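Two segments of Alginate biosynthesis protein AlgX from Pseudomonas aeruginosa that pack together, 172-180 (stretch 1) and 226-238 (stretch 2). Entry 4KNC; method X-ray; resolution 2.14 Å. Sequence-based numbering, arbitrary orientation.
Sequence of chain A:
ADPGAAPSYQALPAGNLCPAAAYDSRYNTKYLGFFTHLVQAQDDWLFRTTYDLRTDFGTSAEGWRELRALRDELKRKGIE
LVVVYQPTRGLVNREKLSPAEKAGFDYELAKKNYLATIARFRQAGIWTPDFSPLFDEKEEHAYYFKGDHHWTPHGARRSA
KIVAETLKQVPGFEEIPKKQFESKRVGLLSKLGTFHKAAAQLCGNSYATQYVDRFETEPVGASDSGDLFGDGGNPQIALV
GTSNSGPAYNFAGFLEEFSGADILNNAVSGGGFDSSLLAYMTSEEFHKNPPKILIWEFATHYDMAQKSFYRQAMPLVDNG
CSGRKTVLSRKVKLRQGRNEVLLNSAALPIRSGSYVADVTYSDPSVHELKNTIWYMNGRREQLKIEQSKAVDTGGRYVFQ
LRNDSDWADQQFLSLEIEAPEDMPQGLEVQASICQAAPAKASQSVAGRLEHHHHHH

Stretch 1, residues 172-180: GFEEIPKKQ
Stretch 2 226-238: GDLFGDGGNPQIA

Two irregular segments pack through a proline set against four backbone carbonyls, one direct hydrogen bond, two bridging waters and a small apolar cluster, together burying 536 Å². Residues 173-175 adopt helical phi/psi angles, after which Ile-176 and Pro-177 (-59/137 and -55/135) run extended; stretch 2 is mostly loop or turn and enters a strand at Ile-237. The CA atoms come nearest at Pro-177 and Gly-230, 4.6 Å apart. From Glu-175 to Lys-178 the partners step back from Gly-230 and Asp-231 to Asp-227 and Leu-228, so here the order is reversed.

Pro-177, C-gamma exo, is the centre of the contact. Its CG lies 3.0 Å from Gly-230 O and 3.2 Å from Asn-234 O, its CB 3.4 Å from Leu-228 O, and its CA makes a CA-H...O contact with Asp-227 O at 3.2 Å. Having no amide hydrogen, the proline offers these carbonyls only carbon. The next amide supplies the direct hydrogen bond, Lys-178 N to Asp-227 O, 2.8 Å and 163°. Gly-230 (-56/143) approaches so closely that its CA lies 3.2 Å from Glu-175 O; a CB there would clash with that oxygen at 2.1 Å.

Lys-178 (mm, then t, m) curls its chain back within its own stretch, where NZ donates to Phe-173 O at 2.6 Å and, very short, to Ile-176 O at 2.3 Å, tying the turn together. Water 2 sits between the stretches, 2.8 Å from Ile-176 O and 2.9 Å from Asp-227 O, with either carbonyl able to accept from it; water 1 joins Gly-172 O (3.0 Å) to Asp-231 OD2 (2.8 Å), with Asp-231 chi1 m.

Ile-176 (mt) starts away from stretch 2, but its end returns, placing CD1 3.9 Å from CG1 of Ile-237 (mt). Phe-173 (t, chi2 90°) brings CE1 obliquely to Ile-237 CD1 at 4.1 Å; all three residues are buried, as suits their apolar character. Beyond Lys-178, Leu-228 (tp) sets CD1 3.5 Å from Lys-179 CG, using the aliphatic part of that lysine.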

# COMPACT_ATOMS: atom_id res chain seq x y z
N GLY A 172 23.54 1.67 -5.84
CA GLY A 172 23.47 3.07 -5.46
C GLY A 172 23.43 3.38 -3.97
O GLY A 172 23.65 4.53 -3.58
N PHE A 173 23.16 2.38 -3.13
CA PHE A 173 23.03 2.59 -1.68
C PHE A 173 24.26 3.26 -1.07
O PHE A 173 24.15 4.00 -0.09
CB PHE A 173 22.73 1.28 -0.93
CG PHE A 173 22.48 1.47 0.56
CD1 PHE A 173 21.20 1.71 1.04
CD2 PHE A 173 23.53 1.41 1.48
CE1 PHE A 173 20.97 1.90 2.40
CE2 PHE A 173 23.32 1.60 2.83
CZ PHE A 173 22.02 1.84 3.30
N GLU A 174 25.43 3.03 -1.65
CA GLU A 174 26.66 3.55 -1.06
C GLU A 174 26.78 5.07 -1.18
O GLU A 174 27.40 5.72 -0.34
CB GLU A 174 27.88 2.85 -1.65
CG GLU A 174 29.10 2.89 -0.74
CD GLU A 174 28.96 2.00 0.49
OE1 GLU A 174 27.92 1.32 0.64
OE2 GLU A 174 29.90 1.99 1.31
N GLU A 175 26.14 5.64 -2.20
CA GLU A 175 26.20 7.08 -2.43
C GLU A 175 25.18 7.84 -1.58
O GLU A 175 25.26 9.05 -1.41
CB GLU A 175 25.98 7.40 -3.91
CG GLU A 175 27.23 7.23 -4.77
CD GLU A 175 27.84 5.83 -4.69
OE1 GLU A 175 27.07 4.84 -4.71
OE2 GLU A 175 29.08 5.73 -4.59
N ILE A 176 24.19 7.11 -1.08
CA ILE A 176 23.17 7.71 -0.23
C ILE A 176 23.85 8.32 1.00
O ILE A 176 24.76 7.72 1.55
CB ILE A 176 22.09 6.66 0.12
CG1 ILE A 176 21.33 6.27 -1.15
CG2 ILE A 176 21.14 7.16 1.20
CD1 ILE A 176 20.25 5.23 -0.97
N PRO A 177 23.43 9.53 1.40
CA PRO A 177 23.97 10.18 2.61
C PRO A 177 23.82 9.27 3.82
O PRO A 177 22.76 8.69 4.01
CB PRO A 177 23.06 11.40 2.81
CG PRO A 177 22.43 11.65 1.52
CD PRO A 177 22.40 10.36 0.75
N LYS A 178 24.87 9.16 4.63
CA LYS A 178 24.85 8.31 5.81
C LYS A 178 24.83 9.17 7.07
O LYS A 178 25.46 10.22 7.13
CB LYS A 178 26.06 7.38 5.82
CG LYS A 178 26.17 6.51 4.57
CD LYS A 178 24.83 5.85 4.24
CE LYS A 178 24.97 4.82 3.14
NZ LYS A 178 25.11 5.44 1.81
N LYS A 179 24.08 8.72 8.08
CA LYS A 179 24.00 9.40 9.37
C LYS A 179 23.95 8.34 10.46
O LYS A 179 23.74 7.16 10.18
CB LYS A 179 22.74 10.26 9.47
CG LYS A 179 22.45 11.12 8.26
CD LYS A 179 20.99 11.54 8.19
CE LYS A 179 20.67 12.64 9.18
NZ LYS A 179 20.36 13.91 8.46
N GLN A 180 24.14 8.75 11.71
CA GLN A 180 23.96 7.82 12.82
C GLN A 180 22.61 8.08 13.47
O GLN A 180 22.29 9.23 13.81
CB GLN A 180 25.04 8.01 13.86
CG GLN A 180 26.44 8.10 13.31
CD GLN A 180 27.39 8.75 14.29
OE1 GLN A 180 27.20 8.67 15.51
NE2 GLN A 180 28.42 9.42 13.77
N GLY A 226 30.97 14.30 6.00
CA GLY A 226 31.51 13.73 4.78
C GLY A 226 30.48 12.85 4.10
O GLY A 226 29.88 13.23 3.10
N ASP A 227 30.26 11.67 4.67
CA ASP A 227 29.25 10.74 4.17
C ASP A 227 27.84 11.32 4.25
O ASP A 227 26.92 10.82 3.61
CB ASP A 227 29.32 9.41 4.92
CG ASP A 227 30.67 8.73 4.77
OD1 ASP A 227 31.37 9.01 3.78
OD2 ASP A 227 31.02 7.90 5.65
N LEU A 228 27.69 12.39 5.04
CA LEU A 228 26.42 13.11 5.17
C LEU A 228 26.01 13.81 3.86
O LEU A 228 24.84 14.20 3.69
CB LEU A 228 26.52 14.13 6.32
CG LEU A 228 25.27 14.89 6.77
CD1 LEU A 228 24.14 13.93 7.10
CD2 LEU A 228 25.55 15.79 7.96
N PHE A 229 26.97 13.95 2.94
CA PHE A 229 26.76 14.76 1.73
C PHE A 229 26.74 14.04 0.37
O PHE A 229 26.69 14.68 -0.68
CB PHE A 229 27.74 15.94 1.72
CG PHE A 229 27.47 16.91 2.83
CD1 PHE A 229 28.06 16.75 4.07
CD2 PHE A 229 26.58 17.96 2.64
CE1 PHE A 229 27.80 17.64 5.09
CE2 PHE A 229 26.32 18.85 3.65
CZ PHE A 229 26.93 18.68 4.88
N GLY A 230 26.76 12.71 0.41
CA GLY A 230 26.54 11.91 -0.78
C GLY A 230 25.21 12.29 -1.40
O GLY A 230 24.25 12.60 -0.68
N ASP A 231 25.15 12.31 -2.74
CA ASP A 231 23.96 12.76 -3.45
C ASP A 231 23.50 14.15 -2.99
O ASP A 231 22.30 14.43 -2.95
CB ASP A 231 22.81 11.75 -3.32
CG ASP A 231 23.08 10.45 -4.06
OD1 ASP A 231 23.95 10.45 -4.97
OD2 ASP A 231 22.43 9.43 -3.75
N GLY A 232 24.45 15.00 -2.62
CA GLY A 232 24.12 16.36 -2.22
C GLY A 232 23.45 16.47 -0.86
O GLY A 232 23.00 17.54 -0.49
N GLY A 233 23.38 15.37 -0.12
CA GLY A 233 22.86 15.42 1.24
C GLY A 233 21.37 15.18 1.42
O GLY A 233 20.91 14.91 2.54
N ASN A 234 20.60 15.27 0.34
CA ASN A 234 19.15 15.02 0.45
C ASN A 234 18.83 13.55 0.77
O ASN A 234 19.58 12.67 0.37
CB ASN A 234 18.44 15.45 -0.84
CG ASN A 234 18.46 16.95 -1.06
OD1 ASN A 234 19.31 17.67 -0.52
ND2 ASN A 234 17.52 17.44 -1.86
N PRO A 235 17.72 13.30 1.49
CA PRO A 235 17.21 11.93 1.69
C PRO A 235 16.87 11.26 0.37
O PRO A 235 16.37 11.92 -0.54
CB PRO A 235 15.94 12.14 2.52
CG PRO A 235 16.22 13.40 3.28
CD PRO A 235 16.96 14.28 2.29
N GLN A 236 17.14 9.97 0.26
CA GLN A 236 17.11 9.27 -1.02
C GLN A 236 16.27 8.01 -0.96
O GLN A 236 16.19 7.26 -1.94
CB GLN A 236 18.54 8.91 -1.43
CG GLN A 236 19.42 10.13 -1.68
CD GLN A 236 18.91 10.97 -2.83
OE1 GLN A 236 18.31 10.45 -3.77
NE2 GLN A 236 19.12 12.28 -2.75
N ILE A 237 15.66 7.76 0.20
CA ILE A 237 14.84 6.56 0.43
C ILE A 237 13.45 6.95 0.95
O ILE A 237 13.34 7.71 1.91
CB ILE A 237 15.49 5.59 1.43
CG1 ILE A 237 16.93 5.25 1.01
CG2 ILE A 237 14.65 4.32 1.55
CD1 ILE A 237 17.61 4.19 1.88
N ALA A 238 12.41 6.43 0.31
CA ALA A 238 11.03 6.75 0.66
C ALA A 238 10.29 5.48 1.01
O ALA A 238 10.53 4.43 0.42
CB ALA A 238 10.34 7.45 -0.50
O HOH W 1 22.45 6.94 -4.92
O HOH W 2 27.27 9.02 1.40